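Local coordinates for hemolysin-related protein (Vibrio cholerae serotype O1, PDB 6MLT) that probably works as a secreted, calcium-binding adhesin of the biofilm matrix, carrying a lectin-type beta-prism domain beside a beta-propeller, at residues Tyr300-Asp304 and Val426-Gln430; Ile320-Val326 and Val370-Phe375; Ile337-Gly341 and Lys421-Gln425; Tyr576-Ser581 and Thr599-Ser605. All coordinates share one frame; numbering follows the deposited sequence.

In the fold
Contacts 1, 2 and 3 cluster in the beta-prism domain, their centres 12 to 14 Å apart, whereas the centre of contact 4 lies about 45 Å from theirs, near the centre of the chain in the propeller part. Contact 1 is antiparallel strand pairing at the edge of one prism sheet, and contact 2 is a buried, mostly apolar join between the other two sheets. Val426 ties them, hydrogen-bonding through its backbone to Val326 and Val370. Contact 3 sits nearer the surface, where glycines, a lysine and a water link two loops; Arg321, from a segment of contact 2, holds its carbonyls. Contact 4 is buried too, yet joins irregular chain through aromatic rings, a histidine and an arginine.

Contact 1: Tyr300-Asp304 and Val426-Gln430; sequences YGYTD and VNAVQ
The carbonyl oxygen of Asn427 is gripped by two groups from across the contact. Tyr302 N donates to Asn427 O over 2.8 Å, approaching from above the carbonyl plane, 39° out of it. Gly301 CA adds a C-H...O contact, 3.4 Å from Asn427 O. The Tyr302 ring turns its edge to the same oxygen, with CD1 the nearest ring atom. Two residues along, Tyr300 and Val429 form an antiparallel hydrogen-bonded pair: Tyr300 N to Val429 O measures 2.8 Å and is almost straight at 175°, while the return bond from Val429 N to Tyr300 O is 2.9 Å. Between these bonds lies the non-hydrogen-bonded pair Gly301 and Ala428, whose CA atoms come within 4.0 Å, which glycine permits. This pairing joins strand 295-301 to 428-435 in one of the three four-stranded sheets of the beta-prism. Asn427 and Ala428 both face Trp413 of the next strand, making a classic beta bulge. The Asn427 amide turns away to other partners, its OD1 taking Lys415 N and its ND2 giving to Tyr368 O. With CG beside the backbone N (chi1 -50°), the Tyr300 ring comes obliquely to the Val429 carbonyl, CD2 3.7 Å from Val429 O. Both Tyr300 and Val429 pack on Val357 of strand 352-359. Past the end of strand 295-301, the methyl CG2 of Thr303 meets Ala428 CB at 3.9 Å.

Contact 2: Ile320-Val326 and Val370-Phe375; sequences IRSGAVV and VLEMSF
Val326 meets Val370 through both backbone and side chain. Val326 N gives a weak hydrogen bond of 3.3 Å to Val370 O, and the branch CG2 of Val326 lies obliquely against CG1 of Val370, 3.9 Å away. Next to it, Val325 CA lies 3.4 Å from Leu371 O in a C-H...O contact, nearly straight at 163°. The side chains of this pair touch as well, Val325 CG1 to Leu371 CD2 at 3.8 Å. The other end of the contact is purely apolar. Ile320 and Phe375 approach from opposite directions, with Ile320 CD1 3.9 Å from Phe375 CE1. Met373 fills the middle: bent at its last torsion (chi3 -63°), it brings the methyl CE to 4.1 Å from Ile320 CD1, while the same methyl also reaches CG1 of Val326. Outside this shell, the turn carrying Val325 is held by Gly323 N bonding to Val325 O at 2.9 Å. On the other segment, Leu371 and Glu372 both face Thr358 in a classic beta bulge, and Glu372 OE1 accepts from Lys388 N. Val385 packs on Ile320 and Met373, and Ile347 on Ile320 and Phe375. The contact thus joins two sheets of the beta-prism, the one holding strands 317-322 and 326-330 and the one holding 370-377, with Val426, from the segment that leads into the third sheet, hydrogen-bonded to both Val326 and Val370.

Contact 3: Ile337-Gly341 and Lys421-Gln425; sequences IGGSG and KHKQQ
The side chain of Lys421 lies alongside Ser340, its CG 3.9 Å from Ser340 CB, and runs on to the carbonyl of Gly338. It crosses the glycine-rich stretch Gly338-Gly341 of the beta-prism, at the end of strand 336-338, which meets the long loop between strands 405-413 and 428-435. The lysine starts with CG opposite the backbone N (chi1 -173°) and bends at chi2 (66°), a course that brings the ammonium group to the carbonyl of Gly338. Lys421 NZ donates to Gly338 O at 3.0 Å, tilted from the carbonyl plane, and makes a weak bond of 3.4 Å to Gln424 OE1. The lysine carbonyl is engaged as well: Ser340 N reaches Lys421 O over 3.1 Å from above its plane, and Gln424 N bonds weakly to the same oxygen from within its own loop.

Where the backbones draw together, Gly339 CA presents a C-H to Gln424 O at 3.2 Å, and Gln424 CB rests on the same CA. At Gly339 a side chain would run into Gln424 O and Lys421 O; Gly338 has backbone angles that suit glycine alone. Ser340 OG touches the CA of His422. Arg321 NH1, from strand 317-322 of the same sheet, donates to the carbonyls of Gly339 and Gly341, gripping the chain on both sides of Ser340. Lys423 NZ instead bonds a citrate, probably from the crystallisation liquor. A water bridges the two loops, accepting from Gly341 N at 2.8 Å while donating to His422 O at 2.9 Å and to Gln424 O at 3.0 Å.

Contact 4: Tyr576-Ser581 and Thr599-Ser605; sequences YAFNFS and THNSFRS
Two irregular segments are tied by Arg604 N, which gives a 2.8 Å hydrogen bond to Phe578 O, the donor standing nearly in line with the C=O (170°). An inverse gamma turn centred on Ala577 precedes this point, and the segments belong to the long coil after the last strand, packed against strands 224-227 and 277-279 of the beta-propeller. Asn579 and Phe603 meet in a CH-pi contact, Asn579 CB lying over one face of the Phe603 ring, 3.9 Å from its centroid. Ala577 CB touches that ring at CZ. The Arg604 chain bends at chi3 (-75°), bringing NH1 to Tyr576 O in a weak bond of 3.4 Å; its NE and NH2 bond the carbonyls of Gln277 and Ser224, so three backbone oxygens hold the guanidinium. Phe578 turns its ring edge to Ser605 O and stacks on Trp573. His600 is fixed at both ring nitrogens. Its NE2 shares a hydrogen bond with Ser581 OG at 3.0 Å, and its ND1 pairs with Ser602 OG at 2.9 Å while also accepting from Ser602 N. Phe580 points an edge at the His600 face in a T-shaped arrangement, centroids 5.1 Å apart and planes at 63°, with CD2 over the imidazole centre. One water spans the two segments, 2.7 Å from both Ser581 OG and Thr599 OG1, the latter also bonded to Ser596 O.

Contact 1: Tyr300-Asp304 and Val426-Gln430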
# COMPACT_ATOMS: atom_id res chain seq x y z
N TYR A 300 -35.83 -14.41 18.27
CA TYR A 300 -36.75 -15.46 17.85
C TYR A 300 -36.33 -16.78 18.48
O TYR A 300 -35.23 -17.27 18.23
CB TYR A 300 -36.76 -15.57 16.32
CG TYR A 300 -36.95 -14.24 15.64
CD1 TYR A 300 -38.16 -13.56 15.72
CD2 TYR A 300 -35.91 -13.65 14.92
CE1 TYR A 300 -38.33 -12.33 15.10
CE2 TYR A 300 -36.08 -12.43 14.30
CZ TYR A 300 -37.29 -11.78 14.39
OH TYR A 300 -37.46 -10.56 13.78
N GLY A 301 -37.21 -17.35 19.31
CA GLY A 301 -36.96 -18.65 19.90
C GLY A 301 -36.98 -18.59 21.42
O GLY A 301 -37.73 -17.81 22.02
N TYR A 302 -36.14 -19.42 22.04
CA TYR A 302 -36.23 -19.73 23.46
C TYR A 302 -34.86 -19.52 24.10
O TYR A 302 -33.91 -20.24 23.78
CB TYR A 302 -36.72 -21.17 23.64
CG TYR A 302 -37.98 -21.43 22.85
CD1 TYR A 302 -37.93 -21.81 21.52
CD2 TYR A 302 -39.23 -21.26 23.43
CE1 TYR A 302 -39.08 -22.03 20.79
CE2 TYR A 302 -40.39 -21.47 22.72
CZ TYR A 302 -40.31 -21.85 21.39
OH TYR A 302 -41.46 -22.06 20.68
N THR A 303 -34.77 -18.54 25.00
CA THR A 303 -33.50 -18.12 25.58
C THR A 303 -33.24 -18.72 26.95
O THR A 303 -32.15 -18.50 27.50
CB THR A 303 -33.46 -16.59 25.70
OG1 THR A 303 -34.58 -16.15 26.47
CG2 THR A 303 -33.50 -15.93 24.33
N ASP A 304 -34.20 -19.44 27.52
CA ASP A 304 -34.03 -19.97 28.87
C ASP A 304 -32.81 -20.88 28.94
O ASP A 304 -32.61 -21.74 28.08
CB ASP A 304 -35.28 -20.73 29.30
CG ASP A 304 -36.41 -19.81 29.73
OD1 ASP A 304 -36.21 -18.58 29.76
OD2 ASP A 304 -37.51 -20.32 30.03
N VAL A 426 -29.50 -24.83 18.15
CA VAL A 426 -29.77 -23.40 18.29
C VAL A 426 -31.19 -23.23 18.81
O VAL A 426 -32.16 -23.64 18.16
CB VAL A 426 -29.57 -22.67 16.95
CG1 VAL A 426 -30.01 -21.22 17.07
CG2 VAL A 426 -28.11 -22.75 16.53
N ASN A 427 -31.31 -22.59 19.98
CA ASN A 427 -32.62 -22.42 20.61
C ASN A 427 -33.23 -21.05 20.37
O ASN A 427 -34.46 -20.92 20.43
CB ASN A 427 -32.51 -22.69 22.11
CG ASN A 427 -32.04 -24.11 22.40
OD1 ASN A 427 -30.88 -24.34 22.76
ND2 ASN A 427 -32.94 -25.08 22.24
N ALA A 428 -32.41 -20.03 20.09
CA ALA A 428 -32.93 -18.73 19.70
C ALA A 428 -31.90 -18.03 18.82
O ALA A 428 -30.70 -18.30 18.90
CB ALA A 428 -33.26 -17.85 20.92
N VAL A 429 -32.39 -17.11 17.99
CA VAL A 429 -31.53 -16.33 17.11
C VAL A 429 -32.01 -14.89 17.05
O VAL A 429 -33.18 -14.58 17.29
CB VAL A 429 -31.46 -16.91 15.68
CG1 VAL A 429 -30.82 -18.27 15.69
CG2 VAL A 429 -32.86 -16.97 15.06
N GLN A 430 -31.09 -14.01 16.69
CA GLN A 430 -31.35 -12.60 16.50
C GLN A 430 -30.37 -12.09 15.45
O GLN A 430 -29.19 -12.46 15.48
CB GLN A 430 -31.20 -11.82 17.82
CG GLN A 430 -31.34 -10.32 17.70
CD GLN A 430 -31.21 -9.64 19.05
OE1 GLN A 430 -30.32 -9.97 19.84
NE2 GLN A 430 -32.11 -8.70 19.33

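Contact 2: Ile320-Val326 and Val370-Phe375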
# COMPACT_ATOMS: atom_id res chain seq x y z
N ILE A 320 -23.19 -22.74 8.99
CA ILE A 320 -24.35 -23.30 9.69
C ILE A 320 -24.32 -24.81 9.56
O ILE A 320 -24.18 -25.34 8.45
CB ILE A 320 -25.67 -22.76 9.12
CG1 ILE A 320 -25.70 -21.23 9.21
CG2 ILE A 320 -26.86 -23.38 9.86
CD1 ILE A 320 -26.96 -20.60 8.58
N ARG A 321 -24.46 -25.51 10.68
CA ARG A 321 -24.68 -26.94 10.66
C ARG A 321 -26.13 -27.22 11.00
O ARG A 321 -26.67 -26.67 11.97
CB ARG A 321 -23.74 -27.68 11.63
CG ARG A 321 -22.42 -28.12 10.97
CD ARG A 321 -21.62 -29.09 11.83
NE ARG A 321 -20.85 -28.42 12.88
CZ ARG A 321 -21.23 -28.28 14.15
NH1 ARG A 321 -22.39 -28.76 14.56
NH2 ARG A 321 -20.44 -27.65 15.02
N SER A 322 -26.78 -28.04 10.18
CA SER A 322 -28.20 -28.27 10.33
C SER A 322 -28.55 -29.62 9.72
O SER A 322 -27.89 -30.08 8.79
CB SER A 322 -29.02 -27.16 9.67
OG SER A 322 -28.82 -27.15 8.27
N GLY A 323 -29.59 -30.23 10.27
CA GLY A 323 -30.18 -31.42 9.70
C GLY A 323 -31.69 -31.27 9.69
O GLY A 323 -32.23 -30.50 8.90
N ALA A 324 -32.37 -31.99 10.59
CA ALA A 324 -33.79 -31.75 10.80
C ALA A 324 -34.03 -30.36 11.37
O ALA A 324 -35.07 -29.74 11.11
CB ALA A 324 -34.37 -32.81 11.73
N VAL A 325 -33.09 -29.85 12.16
CA VAL A 325 -33.21 -28.56 12.82
C VAL A 325 -31.88 -27.82 12.67
O VAL A 325 -30.94 -28.32 12.06
CB VAL A 325 -33.61 -28.70 14.31
CG1 VAL A 325 -34.97 -29.40 14.41
CG2 VAL A 325 -32.55 -29.45 15.12
N VAL A 326 -31.83 -26.60 13.20
CA VAL A 326 -30.64 -25.77 13.12
C VAL A 326 -29.78 -26.08 14.34
O VAL A 326 -30.17 -25.79 15.48
CB VAL A 326 -30.99 -24.28 13.05
CG1 VAL A 326 -29.73 -23.43 13.01
CG2 VAL A 326 -31.83 -23.99 11.82
N VAL A 370 -34.91 -23.45 17.44
CA VAL A 370 -35.02 -23.02 16.05
C VAL A 370 -35.01 -24.26 15.15
O VAL A 370 -34.04 -25.02 15.14
CB VAL A 370 -33.89 -22.05 15.67
CG1 VAL A 370 -33.95 -21.69 14.20
CG2 VAL A 370 -33.98 -20.79 16.53
N LEU A 371 -36.10 -24.44 14.40
CA LEU A 371 -36.29 -25.61 13.55
C LEU A 371 -35.82 -25.35 12.12
O LEU A 371 -35.27 -26.25 11.48
CB LEU A 371 -37.77 -26.01 13.54
CG LEU A 371 -38.41 -26.12 14.92
CD1 LEU A 371 -39.91 -26.39 14.80
CD2 LEU A 371 -37.74 -27.22 15.75
N GLU A 372 -36.02 -24.14 11.62
CA GLU A 372 -35.65 -23.83 10.25
C GLU A 372 -35.40 -22.34 10.10
O GLU A 372 -36.04 -21.52 10.77
CB GLU A 372 -36.75 -24.28 9.26
CG GLU A 372 -36.33 -24.14 7.79
CD GLU A 372 -37.50 -24.14 6.84
OE1 GLU A 372 -38.05 -25.22 6.57
OE2 GLU A 372 -37.87 -23.04 6.37
N MET A 373 -34.47 -22.01 9.22
CA MET A 373 -34.30 -20.65 8.74
C MET A 373 -34.25 -20.69 7.22
O MET A 373 -33.59 -21.56 6.64
CB MET A 373 -33.02 -20.00 9.30
CG MET A 373 -33.04 -19.85 10.81
SD MET A 373 -31.66 -18.86 11.40
CE MET A 373 -30.27 -19.88 10.92
N SER A 374 -34.97 -19.78 6.58
CA SER A 374 -34.99 -19.67 5.13
C SER A 374 -34.53 -18.28 4.74
O SER A 374 -35.21 -17.29 5.05
CB SER A 374 -36.39 -19.98 4.58
OG SER A 374 -36.38 -19.95 3.17
N PHE A 375 -33.38 -18.19 4.09
CA PHE A 375 -32.81 -16.93 3.65
C PHE A 375 -33.28 -16.61 2.23
O PHE A 375 -33.09 -17.42 1.32
CB PHE A 375 -31.28 -16.98 3.67
CG PHE A 375 -30.69 -17.27 5.02
CD1 PHE A 375 -30.47 -18.57 5.44
CD2 PHE A 375 -30.32 -16.23 5.86
CE1 PHE A 375 -29.91 -18.83 6.70
CE2 PHE A 375 -29.76 -16.49 7.11
CZ PHE A 375 -29.56 -17.79 7.52

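Contact 3: Ile337-Gly341 and Lys421-Gln425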
# COMPACT_ATOMS: atom_id res chain seq x y z
N ILE A 337 -21.38 -22.06 17.44
CA ILE A 337 -22.20 -22.06 18.64
C ILE A 337 -23.36 -23.02 18.41
O ILE A 337 -24.17 -22.81 17.51
CB ILE A 337 -22.72 -20.65 18.95
CG1 ILE A 337 -21.57 -19.64 18.92
CG2 ILE A 337 -23.44 -20.63 20.28
CD1 ILE A 337 -20.37 -20.02 19.77
N GLY A 338 -23.44 -24.06 19.24
CA GLY A 338 -24.51 -25.02 19.15
C GLY A 338 -23.99 -26.43 19.33
O GLY A 338 -22.85 -26.65 19.76
N GLY A 339 -24.84 -27.39 18.99
CA GLY A 339 -24.51 -28.79 19.13
C GLY A 339 -23.50 -29.24 18.08
O GLY A 339 -23.00 -28.46 17.26
N SER A 340 -23.20 -30.53 18.12
CA SER A 340 -22.15 -31.11 17.30
C SER A 340 -22.66 -31.75 16.01
O SER A 340 -21.84 -32.17 15.19
CB SER A 340 -21.37 -32.16 18.11
OG SER A 340 -22.26 -33.14 18.63
N GLY A 341 -23.98 -31.84 15.82
CA GLY A 341 -24.55 -32.55 14.69
C GLY A 341 -24.85 -31.64 13.51
O GLY A 341 -24.54 -30.45 13.51
N LYS A 421 -24.15 -33.40 23.74
CA LYS A 421 -23.64 -32.43 22.78
C LYS A 421 -24.23 -32.64 21.39
O LYS A 421 -24.50 -31.67 20.67
CB LYS A 421 -22.11 -32.50 22.73
CG LYS A 421 -21.46 -31.42 21.89
CD LYS A 421 -21.66 -30.02 22.48
CE LYS A 421 -21.02 -28.95 21.61
NZ LYS A 421 -21.28 -27.57 22.13
N HIS A 422 -24.45 -33.89 21.00
CA HIS A 422 -24.98 -34.16 19.67
C HIS A 422 -26.47 -33.88 19.55
O HIS A 422 -27.00 -33.89 18.43
CB HIS A 422 -24.68 -35.61 19.25
CG HIS A 422 -25.49 -36.64 19.99
ND1 HIS A 422 -25.09 -37.18 21.19
CD2 HIS A 422 -26.65 -37.25 19.67
CE1 HIS A 422 -25.98 -38.06 21.59
NE2 HIS A 422 -26.94 -38.13 20.69
N LYS A 423 -27.15 -33.59 20.66
CA LYS A 423 -28.54 -33.18 20.63
C LYS A 423 -28.73 -31.70 20.97
O LYS A 423 -29.86 -31.20 20.88
CB LYS A 423 -29.38 -34.04 21.58
CG LYS A 423 -29.60 -35.48 21.09
CD LYS A 423 -30.31 -35.52 19.74
CE LYS A 423 -30.61 -36.95 19.30
NZ LYS A 423 -31.22 -36.99 17.93
N GLN A 424 -27.67 -30.99 21.34
CA GLN A 424 -27.80 -29.55 21.51
C GLN A 424 -28.07 -28.90 20.16
O GLN A 424 -27.68 -29.41 19.11
CB GLN A 424 -26.53 -28.98 22.16
CG GLN A 424 -26.34 -29.43 23.60
CD GLN A 424 -24.98 -29.07 24.18
OE1 GLN A 424 -24.29 -28.20 23.66
NE2 GLN A 424 -24.60 -29.75 25.25
N GLN A 425 -28.77 -27.77 20.18
CA GLN A 425 -29.12 -27.08 18.94
C GLN A 425 -29.20 -25.58 19.20
O GLN A 425 -29.00 -25.12 20.33
CB GLN A 425 -30.43 -27.61 18.35
CG GLN A 425 -31.67 -27.28 19.18
CD GLN A 425 -32.95 -27.38 18.37
OE1 GLN A 425 -33.26 -26.50 17.57
NE2 GLN A 425 -33.68 -28.47 18.53
O HOH W 1 -26.37 -31.31 17.26

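Contact 4: Tyr576-Ser581 and Thr599-Ser605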
# COMPACT_ATOMS: atom_id res chain seq x y z
N TYR A 576 12.11 3.50 -4.26
CA TYR A 576 11.20 4.49 -4.82
C TYR A 576 9.76 3.99 -4.82
O TYR A 576 8.83 4.77 -4.62
CB TYR A 576 11.66 4.84 -6.24
CG TYR A 576 10.89 5.95 -6.89
CD1 TYR A 576 9.75 5.68 -7.63
CD2 TYR A 576 11.31 7.27 -6.79
CE1 TYR A 576 9.04 6.69 -8.24
CE2 TYR A 576 10.60 8.30 -7.40
CZ TYR A 576 9.47 7.99 -8.12
OH TYR A 576 8.76 8.98 -8.73
N ALA A 577 9.57 2.70 -5.06
CA ALA A 577 8.24 2.07 -5.05
C ALA A 577 7.92 1.52 -3.66
O ALA A 577 7.64 0.34 -3.47
CB ALA A 577 8.17 0.98 -6.11
N PHE A 578 7.96 2.42 -2.68
CA PHE A 578 7.78 2.04 -1.29
C PHE A 578 6.30 1.89 -0.95
O PHE A 578 5.49 2.77 -1.26
CB PHE A 578 8.42 3.08 -0.37
CG PHE A 578 8.18 2.79 1.08
CD1 PHE A 578 8.94 1.85 1.74
CD2 PHE A 578 7.17 3.44 1.77
CE1 PHE A 578 8.72 1.57 3.07
CE2 PHE A 578 6.94 3.16 3.10
CZ PHE A 578 7.71 2.23 3.75
N ASN A 579 5.96 0.79 -0.28
CA ASN A 579 4.59 0.59 0.21
C ASN A 579 4.56 -0.36 1.40
O ASN A 579 3.64 -1.18 1.53
CB ASN A 579 3.69 0.07 -0.91
CG ASN A 579 3.94 -1.38 -1.25
OD1 ASN A 579 5.06 -1.87 -1.16
ND2 ASN A 579 2.88 -2.09 -1.65
N PHE A 580 5.57 -0.27 2.27
CA PHE A 580 5.64 -1.01 3.54
C PHE A 580 5.86 -2.51 3.39
O PHE A 580 6.73 -3.09 4.05
CB PHE A 580 4.38 -0.81 4.38
CG PHE A 580 4.29 0.53 5.05
CD1 PHE A 580 5.08 0.82 6.16
CD2 PHE A 580 3.42 1.49 4.58
CE1 PHE A 580 4.99 2.05 6.78
CE2 PHE A 580 3.34 2.73 5.20
CZ PHE A 580 4.12 3.01 6.30
N SER A 581 5.05 -3.16 2.56
CA SER A 581 4.88 -4.61 2.66
C SER A 581 6.13 -5.40 2.27
O SER A 581 6.23 -6.57 2.64
CB SER A 581 3.70 -5.07 1.82
OG SER A 581 2.54 -4.38 2.23
N THR A 599 -3.96 -4.79 3.66
CA THR A 599 -3.48 -4.38 4.97
C THR A 599 -3.63 -2.88 5.08
O THR A 599 -4.73 -2.38 5.36
CB THR A 599 -2.06 -4.90 5.21
OG1 THR A 599 -1.21 -4.58 4.10
CG2 THR A 599 -2.07 -6.41 5.39
N HIS A 600 -2.56 -2.11 4.89
CA HIS A 600 -2.63 -0.65 4.94
C HIS A 600 -3.23 -0.05 3.68
O HIS A 600 -3.72 1.08 3.72
CB HIS A 600 -1.22 -0.08 5.15
CG HIS A 600 -0.22 -0.61 4.19
ND1 HIS A 600 0.04 -0.01 2.98
CD2 HIS A 600 0.55 -1.73 4.23
CE1 HIS A 600 0.95 -0.71 2.32
NE2 HIS A 600 1.27 -1.76 3.06
N ASN A 601 -3.19 -0.77 2.55
CA ASN A 601 -3.80 -0.33 1.30
C ASN A 601 -3.33 1.08 0.92
O ASN A 601 -4.12 1.97 0.62
CB ASN A 601 -5.32 -0.39 1.37
CG ASN A 601 -5.96 -0.30 -0.00
OD1 ASN A 601 -5.31 -0.57 -1.01
ND2 ASN A 601 -7.24 0.07 -0.05
N SER A 602 -2.01 1.26 0.91
CA SER A 602 -1.42 2.53 0.51
C SER A 602 -0.20 2.26 -0.36
O SER A 602 0.33 1.15 -0.39
CB SER A 602 -1.01 3.38 1.72
OG SER A 602 0.09 2.80 2.39
N PHE A 603 0.24 3.30 -1.06
CA PHE A 603 1.42 3.22 -1.91
C PHE A 603 2.08 4.59 -1.92
O PHE A 603 1.43 5.60 -2.21
CB PHE A 603 1.05 2.77 -3.33
CG PHE A 603 2.13 1.97 -4.00
CD1 PHE A 603 3.22 2.60 -4.58
CD2 PHE A 603 2.06 0.58 -4.05
CE1 PHE A 603 4.21 1.87 -5.19
CE2 PHE A 603 3.06 -0.16 -4.67
CZ PHE A 603 4.13 0.49 -5.23
N ARG A 604 3.37 4.62 -1.57
CA ARG A 604 4.14 5.84 -1.37
C ARG A 604 3.53 6.73 -0.28
O ARG A 604 3.56 7.95 -0.36
CB ARG A 604 4.32 6.59 -2.69
CG ARG A 604 5.55 6.07 -3.48
CD ARG A 604 5.67 6.69 -4.87
NE ARG A 604 4.69 6.12 -5.80
CZ ARG A 604 4.94 5.15 -6.67
NH1 ARG A 604 6.15 4.61 -6.77
NH2 ARG A 604 3.97 4.73 -7.46
N SER A 605 3.01 6.09 0.77
CA SER A 605 2.64 6.76 2.01
C SER A 605 3.58 6.35 3.13
O SER A 605 3.93 5.17 3.26
CB SER A 605 1.20 6.43 2.42
OG SER A 605 0.95 6.95 3.72
O HOH W 2 1.22 -5.77 4.11